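Side-chain contacts in 3'-5' exonuclease crn-4 (Caenorhabditis elegans, PDB 5DK5), which degrades RNA and DNA from their 3' ends as a metal-dependent exonuclease of the DEDDh family and takes part in apoptotic DNA breakdown: residues Y132-L136 against S137-M141; Q286-H289 against D290-N294; K293-E296 against D297-H300. All coordinates share one frame; numbering follows the deposited sequence.

Interaction 1: residues Y132-L136 against S137-M141; sequences YQMKL and SNIQM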
ATOM      1  N   TYR B 132       4.663  -1.834  17.475  1.00 21.14           N
ATOM      2  CA  TYR B 132       3.653  -2.279  16.518  1.00 20.49           C
ATOM      3  C   TYR B 132       4.183  -3.404  15.636  1.00 19.88           C
ATOM      4  O   TYR B 132       3.478  -4.380  15.371  1.00 19.61           O
ATOM      5  CB  TYR B 132       3.186  -1.113  15.648  1.00 20.23           C
ATOM      6  CG  TYR B 132       2.017  -1.462  14.756  1.00 19.96           C
ATOM      7  CD1 TYR B 132       0.727  -1.513  15.263  1.00 21.73           C
ATOM      8  CD2 TYR B 132       2.204  -1.744  13.411  1.00 18.95           C
ATOM      9  CE1 TYR B 132      -0.344  -1.833  14.457  1.00 21.71           C
ATOM     10  CE2 TYR B 132       1.135  -2.064  12.594  1.00 21.08           C
ATOM     11  CZ  TYR B 132      -0.135  -2.106  13.123  1.00 21.94           C
ATOM     12  OH  TYR B 132      -1.201  -2.426  12.313  1.00 21.08           O
ATOM     13  N   GLN B 133       5.425  -3.265  15.182  1.00 19.74           N
ATOM     14  CA  GLN B 133       6.053  -4.286  14.353  1.00 19.28           C
ATOM     15  C   GLN B 133       6.214  -5.591  15.129  1.00 21.83           C
ATOM     16  O   GLN B 133       6.061  -6.677  14.566  1.00 22.44           O
ATOM     17  CB  GLN B 133       7.411  -3.800  13.841  1.00 20.13           C
ATOM     18  CG  GLN B 133       8.138  -4.785  12.935  1.00 18.88           C
ATOM     19  CD  GLN B 133       7.376  -5.079  11.660  1.00 18.90           C
ATOM     20  OE1 GLN B 133       7.257  -4.222  10.781  1.00 18.75           O
ATOM     21  NE2 GLN B 133       6.852  -6.294  11.550  1.00 19.85           N
ATOM     22  N   MET B 134       6.518  -5.481  16.420  1.00 23.77           N
ATOM     23  CA  MET B 134       6.664  -6.657  17.275  1.00 24.90           C
ATOM     24  C   MET B 134       5.345  -7.418  17.360  1.00 26.79           C
ATOM     25  O   MET B 134       5.331  -8.647  17.419  1.00 29.36           O
ATOM     26  CB  MET B 134       7.126  -6.264  18.682  1.00 25.99           C
ATOM     27  CG  MET B 134       8.566  -5.769  18.780  1.00 29.60           C
ATOM     28  SD  MET B 134       9.820  -6.918  18.207  1.00 51.53           S
ATOM     29  CE  MET B 134      11.275  -5.909  18.458  1.00 72.94           C
ATOM     30  N   LYS B 135       4.239  -6.680  17.368  1.00 26.43           N
ATOM     31  CA  LYS B 135       2.914  -7.288  17.404  1.00 25.24           C
ATOM     32  C   LYS B 135       2.636  -8.027  16.103  1.00 25.33           C
ATOM     33  O   LYS B 135       2.149  -9.156  16.118  1.00 28.14           O
ATOM     34  CB  LYS B 135       1.838  -6.228  17.649  1.00 25.10           C
ATOM     35  CG  LYS B 135       0.411  -6.773  17.705  1.00 24.52           C
ATOM     36  CD  LYS B 135       0.203  -7.654  18.925  1.00 26.04           C
ATOM     37  CE  LYS B 135      -1.236  -8.124  19.042  1.00 27.63           C
ATOM     38  NZ  LYS B 135      -1.628  -8.998  17.907  1.00 31.32           N
ATOM     39  N   LEU B 136       2.939  -7.381  14.979  1.00 23.01           N
ATOM     40  CA  LEU B 136       2.746  -7.997  13.670  1.00 22.47           C
ATOM     41  C   LEU B 136       3.544  -9.291  13.553  1.00 23.27           C
ATOM     42  O   LEU B 136       3.055 -10.289  13.025  1.00 25.96           O
ATOM     43  CB  LEU B 136       3.157  -7.039  12.549  1.00 20.97           C
ATOM     44  CG  LEU B 136       2.381  -5.730  12.401  1.00 18.24           C
ATOM     45  CD1 LEU B 136       2.891  -4.967  11.189  1.00 21.17           C
ATOM     46  CD2 LEU B 136       0.888  -5.984  12.287  1.00 22.95           C
ATOM     47  N   SER B 137       4.773  -9.265  14.055  1.00 23.84           N
ATOM     48  CA  SER B 137       5.673 -10.408  13.955  1.00 25.68           C
ATOM     49  C   SER B 137       5.495 -11.385  15.113  1.00 28.66           C
ATOM     50  O   SER B 137       6.154 -12.424  15.160  1.00 31.20           O
ATOM     51  CB  SER B 137       7.119  -9.922  13.905  1.00 24.71           C
ATOM     52  OG  SER B 137       7.289  -8.972  12.869  1.00 23.96           O
ATOM     53  N   ASN B 138       4.601 -11.050  16.038  1.00 32.11           N
ATOM     54  CA  ASN B 138       4.377 -11.858  17.234  1.00 33.89           C
ATOM     55  C   ASN B 138       5.677 -12.104  17.997  1.00 36.11           C
ATOM     56  O   ASN B 138       5.964 -13.225  18.421  1.00 37.19           O
ATOM     57  CB  ASN B 138       3.725 -13.193  16.868  1.00 36.28           C
ATOM     58  CG  ASN B 138       3.239 -13.956  18.089  1.00 39.73           C
ATOM     59  OD1 ASN B 138       2.963 -13.365  19.133  1.00 40.83           O
ATOM     60  ND2 ASN B 138       3.149 -15.275  17.968  1.00 39.36           N
ATOM     61  N   ILE B 139       6.463 -11.044  18.158  1.00 30.96           N
ATOM     62  CA  ILE B 139       7.702 -11.110  18.918  1.00 29.65           C
ATOM     63  C   ILE B 139       7.534 -10.338  20.220  1.00 27.47           C
ATOM     64  O   ILE B 139       6.922  -9.271  20.248  1.00 23.65           O
ATOM     65  CB  ILE B 139       8.892 -10.542  18.121  1.00 32.31           C
ATOM     66  CG1 ILE B 139       9.014 -11.271  16.779  1.00 34.06           C
ATOM     67  CG2 ILE B 139      10.189 -10.670  18.927  1.00 34.30           C
ATOM     68  CD1 ILE B 139      10.127 -10.760  15.886  1.00 36.69           C
ATOM     69  N   GLN B 140       8.070 -10.892  21.300  1.00 28.39           N
ATOM     70  CA  GLN B 140       8.006 -10.240  22.597  1.00 33.37           C
ATOM     71  C   GLN B 140       8.869  -8.985  22.602  1.00 32.28           C
ATOM     72  O   GLN B 140      10.008  -9.003  22.135  1.00 32.96           O
ATOM     73  CB  GLN B 140       8.460 -11.198  23.697  1.00 42.47           C
ATOM     74  CG  GLN B 140       8.325 -10.638  25.098  1.00 51.14           C
ATOM     75  CD  GLN B 140       8.696 -11.651  26.160  1.00 58.20           C
ATOM     76  OE1 GLN B 140       7.940 -11.880  27.104  1.00 60.74           O
ATOM     77  NE2 GLN B 140       9.863 -12.267  26.010  1.00 60.27           N
ATOM     78  N   MET B 141       8.320  -7.897  23.128  1.00 37.08           N
ATOM     79  CA  MET B 141       9.056  -6.642  23.221  1.00 37.76           C
ATOM     80  C   MET B 141      10.298  -6.834  24.096  1.00 36.76           C
ATOM     81  O   MET B 141      10.171  -7.134  25.282  1.00 37.49           O
ATOM     82  CB  MET B 141       8.163  -5.542  23.794  1.00 39.64           C
ATOM     83  CG  MET B 141       8.704  -4.140  23.587  1.00 38.70           C
ATOM     84  SD  MET B 141       8.589  -3.603  21.870  1.00 34.41           S
ATOM     85  CE  MET B 141       9.141  -1.907  22.018  1.00 26.04           C
TER

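Interaction 2: residues Q286-H289 against D290-N294; sequences QTPH and DLYKN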
ATOM      1  N   GLN B 286      -4.809  -2.426  29.620  1.00 36.45           N
ATOM      2  CA  GLN B 286      -5.818  -1.374  29.547  1.00 35.22           C
ATOM      3  C   GLN B 286      -6.435  -1.300  28.153  1.00 32.47           C
ATOM      4  O   GLN B 286      -6.408  -0.252  27.509  1.00 30.24           O
ATOM      5  CB  GLN B 286      -5.199  -0.027  29.924  1.00 32.03           C
ATOM      6  CG  GLN B 286      -4.618   0.004  31.330  1.00 36.48           C
ATOM      7  CD  GLN B 286      -3.945   1.320  31.657  1.00 36.44           C
ATOM      8  OE1 GLN B 286      -2.871   1.627  31.140  1.00 35.14           O
ATOM      9  NE2 GLN B 286      -4.577   2.108  32.519  1.00 37.39           N
ATOM     10  N   THR B 287      -6.990  -2.418  27.693  1.00 34.70           N
ATOM     11  CA  THR B 287      -7.570  -2.495  26.355  1.00 35.77           C
ATOM     12  C   THR B 287      -8.647  -1.423  26.163  1.00 34.97           C
ATOM     13  O   THR B 287      -9.616  -1.380  26.920  1.00 34.46           O
ATOM     14  CB  THR B 287      -8.190  -3.879  26.088  1.00 38.22           C
ATOM     15  OG1 THR B 287      -7.218  -4.902  26.343  1.00 40.18           O
ATOM     16  CG2 THR B 287      -8.671  -3.985  24.645  1.00 36.23           C
ATOM     17  N   PRO B 288      -8.482  -0.549  25.153  1.00 32.92           N
ATOM     18  CA  PRO B 288      -9.474   0.509  24.932  1.00 34.86           C
ATOM     19  C   PRO B 288     -10.714  -0.004  24.198  1.00 35.55           C
ATOM     20  O   PRO B 288     -10.861   0.217  22.997  1.00 34.88           O
ATOM     21  CB  PRO B 288      -8.704   1.524  24.087  1.00 32.29           C
ATOM     22  CG  PRO B 288      -7.778   0.685  23.281  1.00 27.42           C
ATOM     23  CD  PRO B 288      -7.377  -0.464  24.179  1.00 27.75           C
ATOM     24  N   HIS B 289     -11.593  -0.684  24.927  1.00 45.29           N
ATOM     25  CA  HIS B 289     -12.803  -1.252  24.343  1.00 46.43           C
ATOM     26  C   HIS B 289     -13.705  -0.169  23.760  1.00 47.62           C
ATOM     27  O   HIS B 289     -14.403  -0.397  22.771  1.00 46.85           O
ATOM     28  CB  HIS B 289     -13.570  -2.059  25.393  1.00 48.73           C
ATOM     29  CG  HIS B 289     -12.799  -3.217  25.944  1.00 49.32           C
ATOM     30  ND1 HIS B 289     -12.453  -4.312  25.181  1.00 48.97           N
ATOM     31  CD2 HIS B 289     -12.305  -3.451  27.184  1.00 50.06           C
ATOM     32  CE1 HIS B 289     -11.780  -5.170  25.926  1.00 48.62           C
ATOM     33  NE2 HIS B 289     -11.676  -4.672  27.145  1.00 49.45           N
ATOM     34  N   ASP B 290     -13.681   1.009  24.376  1.00 50.33           N
ATOM     35  CA  ASP B 290     -14.502   2.134  23.936  1.00 50.82           C
ATOM     36  C   ASP B 290     -14.201   2.543  22.496  1.00 49.11           C
ATOM     37  O   ASP B 290     -15.057   3.106  21.815  1.00 53.79           O
ATOM     38  CB  ASP B 290     -14.296   3.331  24.866  1.00 52.90           C
ATOM     39  CG  ASP B 290     -12.831   3.692  25.033  1.00 52.48           C
ATOM     40  OD1 ASP B 290     -12.141   3.014  25.821  1.00 52.75           O
ATOM     41  OD2 ASP B 290     -12.369   4.651  24.380  1.00 52.19           O
ATOM     42  N   LEU B 291     -12.984   2.264  22.042  1.00 35.58           N
ATOM     43  CA  LEU B 291     -12.570   2.611  20.685  1.00 36.30           C
ATOM     44  C   LEU B 291     -12.895   1.504  19.682  1.00 36.28           C
ATOM     45  O   LEU B 291     -12.795   1.707  18.471  1.00 34.87           O
ATOM     46  CB  LEU B 291     -11.067   2.910  20.651  1.00 34.21           C
ATOM     47  CG  LEU B 291     -10.573   4.097  21.481  1.00 35.40           C
ATOM     48  CD1 LEU B 291      -9.056   4.166  21.437  1.00 35.28           C
ATOM     49  CD2 LEU B 291     -11.179   5.402  20.987  1.00 36.10           C
ATOM     50  N   TYR B 292     -13.294   0.342  20.194  1.00 44.77           N
ATOM     51  CA  TYR B 292     -13.442  -0.865  19.380  1.00 44.98           C
ATOM     52  C   TYR B 292     -14.893  -1.338  19.238  1.00 47.49           C
ATOM     53  O   TYR B 292     -15.135  -2.493  18.880  1.00 47.10           O
ATOM     54  CB  TYR B 292     -12.601  -1.995  19.989  1.00 41.84           C
ATOM     55  CG  TYR B 292     -11.102  -1.766  19.977  1.00 37.61           C
ATOM     56  CD1 TYR B 292     -10.515  -0.868  19.093  1.00 33.34           C
ATOM     57  CD2 TYR B 292     -10.272  -2.459  20.849  1.00 36.42           C
ATOM     58  CE1 TYR B 292      -9.149  -0.666  19.082  1.00 32.38           C
ATOM     59  CE2 TYR B 292      -8.905  -2.264  20.845  1.00 35.05           C
ATOM     60  CZ  TYR B 292      -8.349  -1.366  19.959  1.00 31.63           C
ATOM     61  OH  TYR B 292      -6.989  -1.171  19.952  1.00 29.10           O
ATOM     62  N   LYS B 293     -15.853  -0.455  19.502  1.00 61.61           N
ATOM     63  CA  LYS B 293     -17.265  -0.848  19.531  1.00 65.18           C
ATOM     64  C   LYS B 293     -18.087  -0.274  18.373  1.00 66.20           C
ATOM     65  O   LYS B 293     -19.234  -0.680  18.166  1.00 65.81           O
ATOM     66  CB  LYS B 293     -17.893  -0.433  20.862  1.00 69.27           C
ATOM     67  CG  LYS B 293     -17.848   1.055  21.149  1.00 72.17           C
ATOM     68  CD  LYS B 293     -18.454   1.352  22.510  1.00 75.61           C
ATOM     69  CE  LYS B 293     -18.410   2.833  22.834  1.00 77.66           C
ATOM     70  NZ  LYS B 293     -18.968   3.117  24.186  1.00 80.08           N
ATOM     71  N   ASN B 294     -17.510   0.660  17.623  1.00 54.11           N
ATOM     72  CA  ASN B 294     -18.178   1.234  16.457  1.00 56.57           C
ATOM     73  C   ASN B 294     -17.619   0.647  15.168  1.00 55.91           C
ATOM     74  O   ASN B 294     -16.520   1.000  14.742  1.00 57.39           O
ATOM     75  CB  ASN B 294     -18.035   2.756  16.443  1.00 59.40           C
ATOM     76  CG  ASN B 294     -18.741   3.397  15.260  1.00 62.32           C
ATOM     77  OD1 ASN B 294     -19.616   2.792  14.641  1.00 63.70           O
ATOM     78  ND2 ASN B 294     -18.366   4.631  14.943  1.00 63.56           N
TER

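Interaction 3: residues K293-E296 against D297-H300; sequences KNEE and DPIH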
ATOM      1  N   LYS B 293     -15.853  -0.455  19.502  1.00 61.61           N
ATOM      2  CA  LYS B 293     -17.265  -0.848  19.531  1.00 65.18           C
ATOM      3  C   LYS B 293     -18.087  -0.274  18.373  1.00 66.20           C
ATOM      4  O   LYS B 293     -19.234  -0.680  18.166  1.00 65.81           O
ATOM      5  CB  LYS B 293     -17.893  -0.433  20.862  1.00 69.27           C
ATOM      6  CG  LYS B 293     -17.848   1.055  21.149  1.00 72.17           C
ATOM      7  CD  LYS B 293     -18.454   1.352  22.510  1.00 75.61           C
ATOM      8  CE  LYS B 293     -18.410   2.833  22.834  1.00 77.66           C
ATOM      9  NZ  LYS B 293     -18.968   3.117  24.186  1.00 80.08           N
ATOM     10  N   ASN B 294     -17.510   0.660  17.623  1.00 54.11           N
ATOM     11  CA  ASN B 294     -18.178   1.234  16.457  1.00 56.57           C
ATOM     12  C   ASN B 294     -17.619   0.647  15.168  1.00 55.91           C
ATOM     13  O   ASN B 294     -16.520   1.000  14.742  1.00 57.39           O
ATOM     14  CB  ASN B 294     -18.035   2.756  16.443  1.00 59.40           C
ATOM     15  CG  ASN B 294     -18.741   3.397  15.260  1.00 62.32           C
ATOM     16  OD1 ASN B 294     -19.616   2.792  14.641  1.00 63.70           O
ATOM     17  ND2 ASN B 294     -18.366   4.631  14.943  1.00 63.56           N
ATOM     18  N   GLU B 295     -18.384  -0.245  14.545  1.00 63.78           N
ATOM     19  CA  GLU B 295     -17.919  -0.946  13.354  1.00 62.90           C
ATOM     20  C   GLU B 295     -18.233  -0.170  12.074  1.00 59.23           C
ATOM     21  O   GLU B 295     -17.992  -0.659  10.970  1.00 57.30           O
ATOM     22  CB  GLU B 295     -18.539  -2.344  13.288  1.00 66.20           C
ATOM     23  CG  GLU B 295     -17.645  -3.394  12.636  1.00 69.43           C
ATOM     24  CD  GLU B 295     -16.304  -3.550  13.340  1.00 72.20           C
ATOM     25  OE1 GLU B 295     -16.272  -3.483  14.588  1.00 73.54           O
ATOM     26  OE2 GLU B 295     -15.282  -3.729  12.645  1.00 72.36           O
ATOM     27  N   GLU B 296     -18.772   1.037  12.228  1.00 59.22           N
ATOM     28  CA  GLU B 296     -18.979   1.937  11.098  1.00 58.53           C
ATOM     29  C   GLU B 296     -17.751   2.830  10.917  1.00 54.60           C
ATOM     30  O   GLU B 296     -17.589   3.483   9.884  1.00 53.69           O
ATOM     31  CB  GLU B 296     -20.232   2.792  11.307  1.00 63.19           C
ATOM     32  CG  GLU B 296     -20.823   3.355  10.020  1.00 66.44           C
ATOM     33  CD  GLU B 296     -21.556   2.308   9.197  1.00 69.10           C
ATOM     34  OE1 GLU B 296     -21.519   1.115   9.566  1.00 70.86           O
ATOM     35  OE2 GLU B 296     -22.174   2.682   8.176  1.00 70.02           O
ATOM     36  N   ASP B 297     -16.893   2.855  11.935  1.00 42.92           N
ATOM     37  CA  ASP B 297     -15.638   3.596  11.878  1.00 40.69           C
ATOM     38  C   ASP B 297     -14.531   2.810  12.584  1.00 37.43           C
ATOM     39  O   ASP B 297     -14.059   3.211  13.648  1.00 35.77           O
ATOM     40  CB  ASP B 297     -15.802   4.980  12.513  1.00 42.41           C
ATOM     41  CG  ASP B 297     -14.594   5.873  12.294  1.00 47.22           C
ATOM     42  OD1 ASP B 297     -13.907   5.714  11.264  1.00 49.59           O
ATOM     43  OD2 ASP B 297     -14.334   6.740  13.153  1.00 50.09           O
ATOM     44  N   PRO B 298     -14.114   1.678  11.993  1.00 36.29           N
ATOM     45  CA  PRO B 298     -13.113   0.817  12.630  1.00 33.63           C
ATOM     46  C   PRO B 298     -11.697   1.380  12.542  1.00 30.05           C
ATOM     47  O   PRO B 298     -11.370   2.080  11.584  1.00 26.43           O
ATOM     48  CB  PRO B 298     -13.211  -0.496  11.835  1.00 31.94           C
ATOM     49  CG  PRO B 298     -14.387  -0.339  10.911  1.00 31.99           C
ATOM     50  CD  PRO B 298     -14.562   1.120  10.708  1.00 33.73           C
ATOM     51  N   ILE B 299     -10.873   1.069  13.538  1.00 31.41           N
ATOM     52  CA  ILE B 299      -9.457   1.419  13.510  1.00 30.32           C
ATOM     53  C   ILE B 299      -8.705   0.357  12.716  1.00 26.55           C
ATOM     54  O   ILE B 299      -8.447  -0.736  13.219  1.00 27.35           O
ATOM     55  CB  ILE B 299      -8.857   1.522  14.927  1.00 31.24           C
ATOM     56  CG1 ILE B 299      -9.747   2.375  15.839  1.00 34.24           C
ATOM     57  CG2 ILE B 299      -7.447   2.087  14.868  1.00 31.01           C
ATOM     58  CD1 ILE B 299      -9.872   3.824  15.415  1.00 36.87           C
ATOM     59  N   HIS B 300      -8.354   0.681  11.477  1.00 22.21           N
ATOM     60  CA  HIS B 300      -7.772  -0.300  10.564  1.00 21.31           C
ATOM     61  C   HIS B 300      -6.479  -0.915  11.101  1.00 22.28           C
ATOM     62  O   HIS B 300      -6.321  -2.136  11.092  1.00 18.58           O
ATOM     63  CB  HIS B 300      -7.509   0.336   9.195  1.00 19.58           C
ATOM     64  CG  HIS B 300      -6.676  -0.510   8.285  1.00 19.52           C
ATOM     65  ND1 HIS B 300      -7.091  -1.741   7.822  1.00 20.16           N
ATOM     66  CD2 HIS B 300      -5.447  -0.304   7.752  1.00 18.51           C
ATOM     67  CE1 HIS B 300      -6.156  -2.253   7.042  1.00 17.61           C
ATOM     68  NE2 HIS B 300      -5.149  -1.402   6.984  1.00 16.97           N
TER

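Interaction 1: residues Y132-L136 against S137-M141
Met134 lays its thioether obliquely across the side chain of Ile139, SD coming to 3.7 Å from Ile139 CB and nearly as close to the CG2 branch. Its chain leaves with CG beside the backbone N (chi1 -70°) and bends again at chi2, which turns the sulfur toward the residues that follow the helix. Farther back, Met134 CG meets SD of Met141 at 3.8 Å, the two flexible chains crossing almost at right angles. The pairing of Met134 with Ile139 is the apolar contact of a Schellman motif that closes the helix. Asn138 takes a left-handed conformation, which asparagine tolerates better than most residues, and the chain doubles back so that Ile139 N donates to Met134 O at 2.8 Å, in the carbonyl plane. A weak bond from Asn138 N to Lys135 O completes the cap. One residue earlier, Ser137 N keeps the ordinary helical bond to Gln133 O (2.9 Å), while the bent Gln133 side chain brings NE2 to Ser137 OG at 3.0 Å, the hydroxyl oxygen lying near the amide plane. Gln133 OE1 accepts from the backbone N of Val41, so the two ends of the amide have separate partners and its rotation is fixed. With an alanine in place of Gln133, both Ser137 OG and the Val41 amide would probably lose these mates, and a gap would open in a buried spot beside Phe95. Glutamine suits the place because one group both donates and accepts. The contact caps helix 124-136 where the chain sets off toward strand 147-150. Tyr99 of helix 95-109 packs on Met134 and Ile139, Tyr132 and Leu136 touch helix 300-305, and Gln133 ties the helix to the start of strand 41-50.

Interaction 2: residues Q286-H289 against D290-N294
The Tyr292 ring carries the carbonyl oxygen of Pro288 over one face, 3.5 Å above its plane and displaced toward the rim, while Thr287 CG2 sits at its edge, 4.2 Å from CE2. That same methyl covers a face of the His289 imidazole, so Thr287 serves two rings. The motif underneath is an inverse gamma turn centred on Pro288, running straight into a short 3-10 turn. Proline suits the centre because its ring restricts phi, and its apolar edge is used as well: CG lies 3.9 Å from Tyr292 CZ, and CB meets Leu291 CD1 at 3.8 Å. With Tyr292 CG beside its backbone N (chi1 -65°), the ring swings back over the turn instead of following the chain onward. Arg248 of helix 239-249 packs on Pro288 and Leu291, Val249 on Tyr292, and Tyr308 stacks with the Tyr292 ring; the contact thus joins this loop to that helix and to the chain's C-terminus. Two backbone bonds hold the 3-10 turn. Leu291 N donates to Pro288 O at 3.1 Å, and Tyr292 N donates to His289 O at 2.9 Å.

Interaction 3: residues K293-E296 against D297-H300
A chi1 of -179° sets the Asn294 amide beside its own carbonyl carbon and over the turn that follows, where ND2 comes to 3.5 Å from Asp297 CB. Glu295 starts from a less regular chi1 of -148° and then folds at chi2, which brings OE2 up to the CB-CG edge of the Pro298 ring, 3.9 Å from CG. The backbone makes a type I beta turn from Asn294 to Asp297, closed by a weak bond of 3.4 Å from Asp297 N to Asn294 O. An Asx turn reinforces it: Asn294 OD1 accepts from Glu296 N at 3.1 Å, the donor lying above the carbonyl plane. Asparagine suits the first position because its short side chain can bind the backbone two residues on. The Asp297 carboxylate turns to partners elsewhere, a hydrogen bond with Tyr231 and a salt bridge with Arg236. Ile299, whose side chain cannot cap, precedes helix 300-305, and His300 bonds to Thr73 and Asp90 of the second subunit, in keeping with dimerisation through the C-terminus. Here, then, backbone-directed polar bonds shape an exposed turn, and its three acidic side chains make no bond across the contact; the charge of Asp297 is probably balanced largely by Arg236.

In the fold
Interaction 1 belongs to the exonuclease domain and is partly buried: sulfur and branched carbons pack round a helix end. Interactions 2 and 3 are consecutive turns of the loop between strand 253-256 and helix 300-305, sharing Lys293 and Asn294 and touching where Leu291 O meets Ile299 CG1. Interaction 2, also partly buried, relies on a proline and aromatic rings against helix 239-249, whereas interaction 3 is a surface turn held by polar bonds, next to the second subunit. Helix 300-305 links the ends: residues 132-136 pack on it, and interaction 3 leads into it. Centres of interactions 1 and 3 are nevertheless about 23 Å apart.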